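Local coordinates for IMC sub-compartment protein ISP1 (Toxoplasma gondii, PDB 4CHM) that belongs to the inner membrane complex sub-compartment proteins, a family critical for replication of the parasite, and adopts a pleckstrin homology fold, at residues 25-30 / 103-108; 34-39 / 52-57; 66-71 / 114-119; 87-92 / 107-112. All coordinates share one frame; numbering follows the deposited sequence.

Contact 1: 25-30 / 103-108; sequences AVLVLL and PLRFDG. With SO4 (sulfate ion), chain H.
Leu-27 and Arg-105 form an antiparallel hydrogen-bonded pair between strands 24-29 and 101-105, whose local axes approach to 4.7 Å with 140° between their N-to-C directions. Arg-105 N donates to Leu-27 O at 2.8 Å, and Leu-27 N returns a bond to Arg-105 O at 3.2 Å. A third bond, Leu-29 N to Pro-103 O (3.1 Å), extends the register; Val-28 and Leu-104 form the non-hydrogen-bonded pair between. On their face Val-28 CG2 meets Leu-104 CD2 at 3.8 Å, and farther along Val-26 CG1 sits off-centre against the Phe-106 ring, 4.3 Å from its centroid. The face of Leu-27 and Arg-105 differs. Arg-105 CG is anti to the backbone N (chi1 -180°); farther out the chain bends at chi3, and the side chain crosses Leu-29 at about a right angle, Leu-29 CD2 covering the centre of one guanidinium face, 3.8 Å from CZ. NH1 donates at the edge to O4 of a sulfate, probably from the crystallisation liquor, at 2.8 Å; NH2 bonds a second sulfate oxygen. Within the protein, Asp-87 pairs with NE and Asn-83 O accepts from NH2. These two partners probably fix the guanidinium's rotation, and the sulfate marks where its edge can take an anion.

Contact 2: 34-39 / 52-57; sequences TRLQCI and SCEDKV
Cys-38 and Cys-53 are joined covalently across neighbouring antiparallel strands. The SG atoms are modelled 1.8 Å apart, a length too short to carry detail, so the finer geometry of the bridge is doubtful. Each SG lies anti to its own carbonyl carbon, beside the backbone N.

The backbone bonds belong to the next pair. Ile-39 N donates to Ser-52 O at 2.9 Å, and Ser-52 N donates to Ile-39 O at 3.0 Å, making this a hydrogen-bonded antiparallel pair. Beyond the cysteines a water takes over: it donates to Gln-37 O and accepts from Glu-54 N at 3.0 Å, joining backbone groups whose Gln-37 O and Glu-54 N lie 4.3 Å apart.

Leu-36 carries the van der Waals contact. Its CD1 makes an apolar contact with Cys-53 CB at 4.0 Å beside the disulfide, while CD2 lies against the carboxylate end of Glu-54, 3.4 Å from OE2, the two side chains crossing at about a right angle.

Cys-53 to Lys-56 form a type I' turn, closed by backbone bonds in both directions between its end residues. A cross-strand disulfide in the 35-43/48-53 hairpin, followed by a tight turn into strand 56-61, places this contact in the meander of the first four strands of the pleckstrin homology fold.

Contact 3: 66-71 / 114-119; sequences KALLHT and CFVDLL. With SO4 (sulfate ion), chain E.
His-70 presents one ring face to Val-116, whose CG1 stands over its centre, 4.2 Å from the centroid, a CH-pi contact. Thr-71 CG2 lies on the opposite face, displaced toward the rim. In the ring plane, NE2 donates to O3 of a sulfate ion at 2.6 Å, almost straight at 172°; Leu-68 O is also at the edge. This packing belongs to the pleckstrin homology fold, in which the C-terminal helix, here 109-125, caps one end of the strongly bent sheet. Strand 65-69 and the helix run nearly antiparallel, their local axes 10.0 Å apart at 164°.

The histidine takes the crowded position between its backbone N and carbonyl carbon (chi1 59°), which puts CG 3.9 Å from Val-116 CG2. The same methyl touches His-70 CB. Gln-74 and Lys-120 also hold the sulfate, which probably comes from the crystallisation liquor, so the anion is gripped from the helix 72-76 side and from the main helix.

Leu-68 carries the apolar contact, flanked on its own sheet by Val-91 and Leu-93. Its side chain crosses Leu-119 at about a right angle. CD2 comes 4.4 Å from Phe-115 CE2, obliquely to the ring, while CD1 comes within 3.6 Å of Leu-119 CB.

Contact 4: 87-92 / 107-112; sequences DESCVA and DGVKDK
Lys-112 lies over the backbone of Ser-89 and Cys-90, its long chain bent so that successive atoms touch different parts of segment 87-92. CG is anti to the backbone N (chi1 -178°) and sits 3.3 Å from Ser-89 C. The chain then bends at chi2, chi3 and chi4: CD passes 3.8 Å from Val-91 CG2, CE approaches Cys-90 O, and NZ donates to Glu-88 O at 2.9 Å. The ammonium meets this carbonyl from above its plane, 52° out of it. The carboxylate of Glu-88 takes no direct part, with OE1 7.0 Å from Lys-112 NZ. Val-91 crosses the lysine obliquely, CG2 meeting CG.

Val-109 approaches the same carbonyl with a methyl, CG2 being 3.6 Å from Glu-88 O, so that this oxygen meets the apolar side chain as well as the ammonium.

Ser-89 OG packs 3.2 Å from Gly-108 CA, while its hydroxyl donates to Asp-87 O, again from above the carbonyl plane. Ser-89 N donates to Asp-87 OD1 at 2.7 Å, which makes an Asx turn; with OD2 engaged by the adjacent strand, one carboxylate both shapes the turn and ties it to the sheet.

Gly-108 is the N-cap residue of helix 109-125, and its O accepts from Lys-112 N. The contact thus seats the first turn of the C-terminal helix of the pleckstrin homology fold against the loop leading into strand 90-95.

How the contacts relate
Contacts 1 and 3 are buried, contact 4 is partly buried and contact 2 lies at the surface, its centre about 14 Å from the chain centre. Contacts 1 and 2 are strand-to-strand, adjoining through strands 24-29 and 35-43, where Val-26 O meets Cys-38 N at 2.9 Å; regular backbone bonds dominate the first, a disulfide and a water mark the second. Contacts 3 and 4 both use helix 109-125 and rely on side chains: apolar and ring packing in 3, a lysine-to-carbonyl bond in 4. Contacts 1 and 4 share Asp-107 and Gly-108, while Phe-106 CZ reaches Phe-115 CG at 3.4 Å, joining contact 1 to contact 3. Contacts 2 and 3 do not touch, their centres about 20 Å apart.

Contact 1: 25-30 / 103-108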
# COMPACT_ATOMS: atom_id res chain seq x y z
N ALA A 25 -5.57 -3.22 9.00
CA ALA A 25 -5.05 -4.52 8.68
C ALA A 25 -4.68 -4.71 7.20
O ALA A 25 -5.46 -4.44 6.30
CB ALA A 25 -6.04 -5.58 9.12
N VAL A 26 -3.48 -5.19 6.99
CA VAL A 26 -3.01 -5.59 5.69
C VAL A 26 -2.08 -6.76 5.78
O VAL A 26 -1.65 -7.10 6.80
CB VAL A 26 -2.23 -4.48 4.94
CG1 VAL A 26 -3.06 -3.29 4.61
CG2 VAL A 26 -0.95 -4.13 5.61
N LEU A 27 -1.77 -7.34 4.64
CA LEU A 27 -0.70 -8.30 4.51
C LEU A 27 0.48 -7.75 3.77
O LEU A 27 0.35 -6.99 2.86
CB LEU A 27 -1.15 -9.55 3.81
CG LEU A 27 -2.38 -10.27 4.27
CD1 LEU A 27 -2.55 -11.52 3.44
CD2 LEU A 27 -2.29 -10.60 5.71
N VAL A 28 1.65 -8.17 4.18
CA VAL A 28 2.81 -8.01 3.39
C VAL A 28 3.13 -9.33 2.72
O VAL A 28 3.06 -10.36 3.31
CB VAL A 28 3.96 -7.48 4.24
CG1 VAL A 28 5.26 -7.58 3.52
CG2 VAL A 28 3.68 -6.08 4.72
N LEU A 29 3.46 -9.27 1.45
CA LEU A 29 3.80 -10.48 0.70
C LEU A 29 5.33 -10.61 0.50
O LEU A 29 5.98 -9.76 -0.13
CB LEU A 29 3.03 -10.54 -0.63
CG LEU A 29 1.51 -10.23 -0.55
CD1 LEU A 29 0.90 -9.90 -1.91
CD2 LEU A 29 0.70 -11.35 0.15
N LEU A 30 5.92 -11.61 1.15
CA LEU A 30 7.37 -11.73 1.18
C LEU A 30 7.88 -12.36 -0.12
O LEU A 30 7.12 -13.01 -0.87
CB LEU A 30 7.85 -12.51 2.44
CG LEU A 30 7.52 -11.86 3.80
CD1 LEU A 30 8.04 -12.70 4.96
CD2 LEU A 30 8.09 -10.46 3.92
N PRO A 103 5.48 -5.17 -1.01
CA PRO A 103 4.12 -5.35 -1.52
C PRO A 103 3.08 -5.50 -0.42
O PRO A 103 3.20 -6.39 0.42
CB PRO A 103 4.22 -6.63 -2.37
CG PRO A 103 5.73 -6.88 -2.53
CD PRO A 103 6.30 -6.38 -1.24
N LEU A 104 2.07 -4.63 -0.45
CA LEU A 104 1.00 -4.62 0.56
C LEU A 104 -0.25 -5.12 -0.12
O LEU A 104 -0.63 -4.62 -1.20
CB LEU A 104 0.70 -3.20 1.03
CG LEU A 104 1.86 -2.39 1.61
CD1 LEU A 104 1.40 -0.97 1.85
CD2 LEU A 104 2.36 -3.02 2.87
N ARG A 105 -0.92 -6.07 0.50
CA ARG A 105 -2.22 -6.53 -0.05
C ARG A 105 -3.37 -6.03 0.84
O ARG A 105 -3.39 -6.29 2.03
CB ARG A 105 -2.27 -8.05 -0.14
CG ARG A 105 -3.62 -8.54 -0.71
CD ARG A 105 -3.70 -10.04 -0.73
NE ARG A 105 -2.81 -10.65 -1.74
CZ ARG A 105 -2.55 -11.96 -1.79
NH1 ARG A 105 -3.05 -12.76 -0.84
NH2 ARG A 105 -1.74 -12.47 -2.73
N PHE A 106 -4.27 -5.24 0.25
CA PHE A 106 -5.40 -4.69 0.97
C PHE A 106 -6.56 -5.68 0.94
O PHE A 106 -6.48 -6.69 0.26
CB PHE A 106 -5.82 -3.33 0.35
CG PHE A 106 -4.80 -2.25 0.57
CD1 PHE A 106 -3.68 -2.16 -0.26
CD2 PHE A 106 -4.86 -1.44 1.72
CE1 PHE A 106 -2.68 -1.24 0.02
CE2 PHE A 106 -3.87 -0.53 1.99
CZ PHE A 106 -2.77 -0.42 1.14
N ASP A 107 -7.66 -5.32 1.58
CA ASP A 107 -8.85 -6.18 1.66
C ASP A 107 -9.56 -6.42 0.32
O ASP A 107 -10.31 -7.36 0.17
CB ASP A 107 -9.84 -5.61 2.67
CG ASP A 107 -9.34 -5.73 4.09
OD1 ASP A 107 -8.15 -6.06 4.28
OD2 ASP A 107 -10.14 -5.52 5.02
N GLY A 108 -9.37 -5.54 -0.64
CA GLY A 108 -9.97 -5.74 -1.96
C GLY A 108 -9.63 -4.59 -2.87
O GLY A 108 -8.76 -3.75 -2.53
S SO4 H . -3.10 -16.02 -2.33
O1 SO4 H . -4.49 -15.67 -2.81
O2 SO4 H . -2.02 -15.48 -3.26
O3 SO4 H . -2.96 -17.50 -2.20
O4 SO4 H . -2.84 -15.51 -0.94

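Contact 2: 34-39 / 52-57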
# COMPACT_ATOMS: atom_id res chain seq x y z
N THR A 34 5.78 -16.06 1.44
CA THR A 34 5.11 -15.94 2.79
C THR A 34 4.18 -14.76 2.84
O THR A 34 4.45 -13.74 2.21
CB THR A 34 6.13 -15.64 3.91
OG1 THR A 34 7.28 -16.45 3.75
CG2 THR A 34 5.52 -15.84 5.31
N ARG A 35 3.19 -14.81 3.71
CA ARG A 35 2.30 -13.69 3.98
C ARG A 35 2.41 -13.28 5.45
O ARG A 35 2.17 -14.08 6.28
CB ARG A 35 0.89 -14.10 3.70
CG ARG A 35 0.39 -13.89 2.31
CD ARG A 35 -0.78 -14.78 2.02
NE ARG A 35 -0.29 -16.12 1.96
CZ ARG A 35 -0.17 -16.82 0.86
NH1 ARG A 35 -0.59 -16.34 -0.26
NH2 ARG A 35 0.34 -18.03 0.90
N LEU A 36 2.77 -12.06 5.75
CA LEU A 36 2.74 -11.56 7.10
C LEU A 36 1.49 -10.76 7.33
O LEU A 36 1.17 -9.94 6.55
CB LEU A 36 3.93 -10.66 7.40
CG LEU A 36 5.35 -11.16 7.29
CD1 LEU A 36 6.36 -10.05 7.47
CD2 LEU A 36 5.56 -12.21 8.34
N GLN A 37 0.80 -11.04 8.41
CA GLN A 37 -0.28 -10.19 8.90
C GLN A 37 0.31 -8.96 9.58
O GLN A 37 1.12 -9.10 10.44
CB GLN A 37 -1.14 -10.85 9.97
CG GLN A 37 -1.74 -12.20 9.74
CD GLN A 37 -2.59 -12.64 10.92
OE1 GLN A 37 -2.11 -12.83 12.02
NE2 GLN A 37 -3.85 -12.77 10.68
N CYS A 38 -0.14 -7.79 9.20
CA CYS A 38 0.43 -6.56 9.68
C CYS A 38 -0.59 -5.45 9.95
O CYS A 38 -1.69 -5.50 9.48
CB CYS A 38 1.44 -6.05 8.66
SG CYS A 38 2.79 -7.11 8.20
N ILE A 39 -0.17 -4.44 10.67
CA ILE A 39 -0.90 -3.19 10.76
C ILE A 39 -0.16 -2.08 10.05
O ILE A 39 1.03 -1.85 10.29
CB ILE A 39 -1.10 -2.79 12.24
CG1 ILE A 39 -1.90 -3.89 12.99
CG2 ILE A 39 -1.68 -1.37 12.37
CD1 ILE A 39 -3.33 -4.03 12.54
N SER A 52 3.74 -2.97 10.73
CA SER A 52 4.04 -3.68 11.96
C SER A 52 3.58 -5.08 11.80
O SER A 52 2.39 -5.30 11.61
CB SER A 52 3.27 -3.03 13.11
OG SER A 52 3.50 -3.72 14.32
N CYS A 53 4.51 -6.05 11.86
CA CYS A 53 4.18 -7.46 11.69
C CYS A 53 5.01 -8.31 12.65
O CYS A 53 6.19 -8.08 12.82
CB CYS A 53 4.52 -7.94 10.27
SG CYS A 53 4.38 -6.71 8.96
N GLU A 54 4.36 -9.27 13.29
CA GLU A 54 5.04 -10.17 14.20
C GLU A 54 6.00 -9.41 15.12
O GLU A 54 7.20 -9.75 15.24
CB GLU A 54 5.74 -11.30 13.40
CG GLU A 54 4.71 -12.25 12.77
CD GLU A 54 5.29 -13.23 11.76
OE1 GLU A 54 6.52 -13.27 11.60
OE2 GLU A 54 4.48 -13.93 11.10
N ASP A 55 5.49 -8.40 15.79
CA ASP A 55 6.19 -7.66 16.82
C ASP A 55 7.34 -6.78 16.34
O ASP A 55 8.11 -6.30 17.10
CB ASP A 55 6.60 -8.56 18.00
CG ASP A 55 5.42 -9.20 18.71
OD1 ASP A 55 4.27 -8.80 18.52
OD2 ASP A 55 5.66 -10.11 19.47
N LYS A 56 7.41 -6.58 15.06
CA LYS A 56 8.41 -5.75 14.46
C LYS A 56 7.80 -4.61 13.64
O LYS A 56 6.93 -4.81 12.88
CB LYS A 56 9.30 -6.62 13.58
CG LYS A 56 10.31 -7.45 14.31
CD LYS A 56 10.80 -8.64 13.51
CE LYS A 56 11.47 -8.22 12.21
NZ LYS A 56 12.92 -8.58 12.03
N VAL A 57 8.29 -3.43 13.84
CA VAL A 57 7.80 -2.25 13.16
C VAL A 57 8.83 -1.64 12.22
O VAL A 57 9.96 -1.42 12.60
CB VAL A 57 7.38 -1.23 14.21
CG1 VAL A 57 7.01 0.09 13.59
CG2 VAL A 57 6.24 -1.79 15.01
O HOH W 1 1.41 -9.49 12.94

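Contact 3: 66-71 / 114-119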
# COMPACT_ATOMS: atom_id res chain seq x y z
N LYS A 66 9.42 6.29 -3.55
CA LYS A 66 9.72 6.82 -4.85
C LYS A 66 8.53 6.63 -5.80
O LYS A 66 8.28 7.48 -6.65
CB LYS A 66 10.94 6.07 -5.38
CG LYS A 66 11.55 6.59 -6.67
CD LYS A 66 12.67 5.65 -7.10
CE LYS A 66 12.81 5.57 -8.62
NZ LYS A 66 12.92 6.92 -9.23
N ALA A 67 7.80 5.53 -5.65
CA ALA A 67 6.75 5.18 -6.63
C ALA A 67 5.78 4.17 -6.02
O ALA A 67 6.17 3.37 -5.17
CB ALA A 67 7.37 4.59 -7.90
N LEU A 68 4.57 4.09 -6.53
CA LEU A 68 3.70 3.03 -6.17
C LEU A 68 3.45 2.15 -7.35
O LEU A 68 3.01 2.60 -8.35
CB LEU A 68 2.39 3.54 -5.58
CG LEU A 68 2.44 4.49 -4.42
CD1 LEU A 68 1.26 5.40 -4.45
CD2 LEU A 68 2.62 3.84 -3.09
N LEU A 69 3.70 0.86 -7.18
CA LEU A 69 3.41 -0.13 -8.19
C LEU A 69 1.99 -0.65 -7.95
O LEU A 69 1.71 -1.23 -6.91
CB LEU A 69 4.41 -1.28 -8.07
CG LEU A 69 5.89 -0.94 -7.99
CD1 LEU A 69 6.80 -2.15 -8.17
CD2 LEU A 69 6.25 0.14 -8.98
N HIS A 70 1.08 -0.40 -8.89
CA HIS A 70 -0.29 -0.89 -8.76
C HIS A 70 -0.88 -1.65 -9.95
O HIS A 70 -1.75 -2.47 -9.76
CB HIS A 70 -1.21 0.24 -8.34
CG HIS A 70 -1.23 1.38 -9.30
ND1 HIS A 70 -2.28 1.61 -10.15
CD2 HIS A 70 -0.32 2.35 -9.55
CE1 HIS A 70 -2.03 2.69 -10.87
NE2 HIS A 70 -0.84 3.14 -10.54
N THR A 71 -0.46 -1.34 -11.17
CA THR A 71 -0.96 -2.03 -12.35
C THR A 71 -0.41 -3.44 -12.45
O THR A 71 0.69 -3.71 -11.99
CB THR A 71 -0.66 -1.29 -13.67
OG1 THR A 71 0.71 -1.45 -14.00
CG2 THR A 71 -1.02 0.19 -13.58
N CYS A 114 -8.11 3.20 -3.66
CA CYS A 114 -8.07 4.41 -2.80
C CYS A 114 -6.72 4.71 -2.25
O CYS A 114 -6.39 5.87 -2.08
CB CYS A 114 -9.04 4.30 -1.61
SG CYS A 114 -10.75 4.46 -2.09
N PHE A 115 -5.98 3.67 -1.85
CA PHE A 115 -4.66 3.87 -1.31
C PHE A 115 -3.76 4.60 -2.27
O PHE A 115 -2.94 5.45 -1.85
CB PHE A 115 -3.99 2.55 -0.93
CG PHE A 115 -2.68 2.73 -0.20
CD1 PHE A 115 -2.66 3.25 1.10
CD2 PHE A 115 -1.50 2.32 -0.76
CE1 PHE A 115 -1.46 3.35 1.82
CE2 PHE A 115 -0.28 2.49 -0.08
CZ PHE A 115 -0.27 3.00 1.21
N VAL A 116 -3.79 4.18 -3.53
CA VAL A 116 -2.93 4.80 -4.56
C VAL A 116 -3.21 6.30 -4.67
O VAL A 116 -2.29 7.11 -4.61
CB VAL A 116 -3.04 4.08 -5.94
CG1 VAL A 116 -2.35 4.87 -7.03
CG2 VAL A 116 -2.41 2.68 -5.84
N ASP A 117 -4.48 6.67 -4.73
CA ASP A 117 -4.88 8.07 -4.75
C ASP A 117 -4.52 8.83 -3.49
O ASP A 117 -3.99 9.90 -3.58
CB ASP A 117 -6.37 8.18 -4.94
CG ASP A 117 -6.81 7.64 -6.26
OD1 ASP A 117 -6.20 7.96 -7.26
OD2 ASP A 117 -7.75 6.88 -6.29
N LEU A 118 -4.76 8.26 -2.33
CA LEU A 118 -4.45 8.92 -1.08
C LEU A 118 -2.95 9.18 -0.91
O LEU A 118 -2.56 10.20 -0.44
CB LEU A 118 -4.96 8.09 0.09
CG LEU A 118 -4.66 8.64 1.48
CD1 LEU A 118 -5.31 9.97 1.70
CD2 LEU A 118 -5.01 7.66 2.58
N LEU A 119 -2.13 8.21 -1.28
CA LEU A 119 -0.70 8.35 -1.18
C LEU A 119 -0.18 9.45 -2.09
O LEU A 119 0.67 10.21 -1.74
CB LEU A 119 -0.03 7.04 -1.48
CG LEU A 119 0.88 6.51 -0.41
CD1 LEU A 119 2.23 7.14 -0.53
CD2 LEU A 119 0.33 6.68 0.98
S SO4 E . 1.00 5.45 -12.74
O1 SO4 E . 0.12 5.75 -13.90
O2 SO4 E . 1.66 4.18 -12.97
O3 SO4 E . 0.18 5.38 -11.50
O4 SO4 E . 1.98 6.52 -12.58

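Contact 4: 87-92 / 107-112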
# COMPACT_ATOMS: atom_id res chain seq x y z
N ASP A 87 -5.46 -10.95 -7.56
CA ASP A 87 -6.57 -10.33 -6.85
C ASP A 87 -6.68 -8.81 -7.06
O ASP A 87 -7.60 -8.18 -6.54
CB ASP A 87 -6.53 -10.66 -5.35
CG ASP A 87 -5.37 -10.02 -4.64
OD1 ASP A 87 -4.74 -9.11 -5.21
OD2 ASP A 87 -5.09 -10.42 -3.49
N GLU A 88 -5.75 -8.22 -7.81
CA GLU A 88 -5.75 -6.75 -8.04
C GLU A 88 -6.04 -6.00 -6.76
O GLU A 88 -6.69 -4.95 -6.79
CB GLU A 88 -6.79 -6.34 -9.13
CG GLU A 88 -6.52 -6.95 -10.49
CD GLU A 88 -7.11 -8.35 -10.66
OE1 GLU A 88 -8.01 -8.77 -9.86
OE2 GLU A 88 -6.70 -9.02 -11.64
N SER A 89 -5.54 -6.53 -5.64
CA SER A 89 -5.66 -5.85 -4.35
C SER A 89 -4.32 -5.36 -3.76
O SER A 89 -4.28 -4.92 -2.62
CB SER A 89 -6.37 -6.76 -3.34
OG SER A 89 -7.68 -7.05 -3.80
N CYS A 90 -3.24 -5.44 -4.53
CA CYS A 90 -1.91 -5.12 -4.01
C CYS A 90 -1.37 -3.74 -4.48
O CYS A 90 -1.51 -3.37 -5.64
CB CYS A 90 -0.96 -6.22 -4.41
SG CYS A 90 0.76 -5.91 -3.99
N VAL A 91 -0.77 -2.99 -3.56
CA VAL A 91 0.13 -1.92 -3.94
C VAL A 91 1.50 -2.19 -3.33
O VAL A 91 1.62 -2.43 -2.10
CB VAL A 91 -0.34 -0.53 -3.43
CG1 VAL A 91 0.47 0.56 -4.09
CG2 VAL A 91 -1.84 -0.32 -3.68
N ALA A 92 2.54 -2.09 -4.15
CA ALA A 92 3.92 -2.18 -3.63
C ALA A 92 4.53 -0.81 -3.51
O ALA A 92 4.47 -0.01 -4.45
CB ALA A 92 4.77 -3.06 -4.52
N ASP A 107 -7.66 -5.32 1.58
CA ASP A 107 -8.85 -6.18 1.66
C ASP A 107 -9.56 -6.42 0.32
O ASP A 107 -10.31 -7.36 0.17
CB ASP A 107 -9.84 -5.61 2.67
CG ASP A 107 -9.34 -5.73 4.09
OD1 ASP A 107 -8.15 -6.06 4.28
OD2 ASP A 107 -10.14 -5.52 5.02
N GLY A 108 -9.37 -5.54 -0.64
CA GLY A 108 -9.97 -5.74 -1.96
C GLY A 108 -9.63 -4.59 -2.87
O GLY A 108 -8.76 -3.75 -2.53
N VAL A 109 -10.25 -4.56 -4.04
CA VAL A 109 -9.82 -3.68 -5.11
C VAL A 109 -10.05 -2.22 -4.74
O VAL A 109 -9.26 -1.36 -5.11
CB VAL A 109 -10.54 -4.03 -6.45
CG1 VAL A 109 -10.08 -3.11 -7.57
CG2 VAL A 109 -10.25 -5.48 -6.82
N LYS A 110 -11.09 -1.96 -3.95
CA LYS A 110 -11.48 -0.59 -3.65
C LYS A 110 -10.51 0.10 -2.73
O LYS A 110 -10.13 1.24 -2.97
CB LYS A 110 -12.88 -0.53 -3.06
CG LYS A 110 -13.33 0.88 -2.70
CD LYS A 110 -14.69 0.86 -1.97
CE LYS A 110 -15.13 2.26 -1.56
NZ LYS A 110 -16.60 2.43 -1.63
N ASP A 111 -10.11 -0.58 -1.68
CA ASP A 111 -9.07 -0.09 -0.81
C ASP A 111 -7.75 0.04 -1.56
O ASP A 111 -7.08 1.02 -1.43
CB ASP A 111 -8.92 -0.99 0.41
CG ASP A 111 -9.73 -0.49 1.59
OD1 ASP A 111 -10.39 0.52 1.48
OD2 ASP A 111 -9.68 -1.10 2.64
N LYS A 112 -7.43 -0.93 -2.39
CA LYS A 112 -6.19 -0.89 -3.12
C LYS A 112 -6.21 0.38 -3.97
O LYS A 112 -5.27 1.13 -3.97
CB LYS A 112 -6.11 -2.13 -4.03
CG LYS A 112 -4.86 -2.31 -4.87
CD LYS A 112 -4.75 -1.29 -5.97
CE LYS A 112 -4.46 -1.90 -7.32
NZ LYS A 112 -5.61 -2.51 -8.00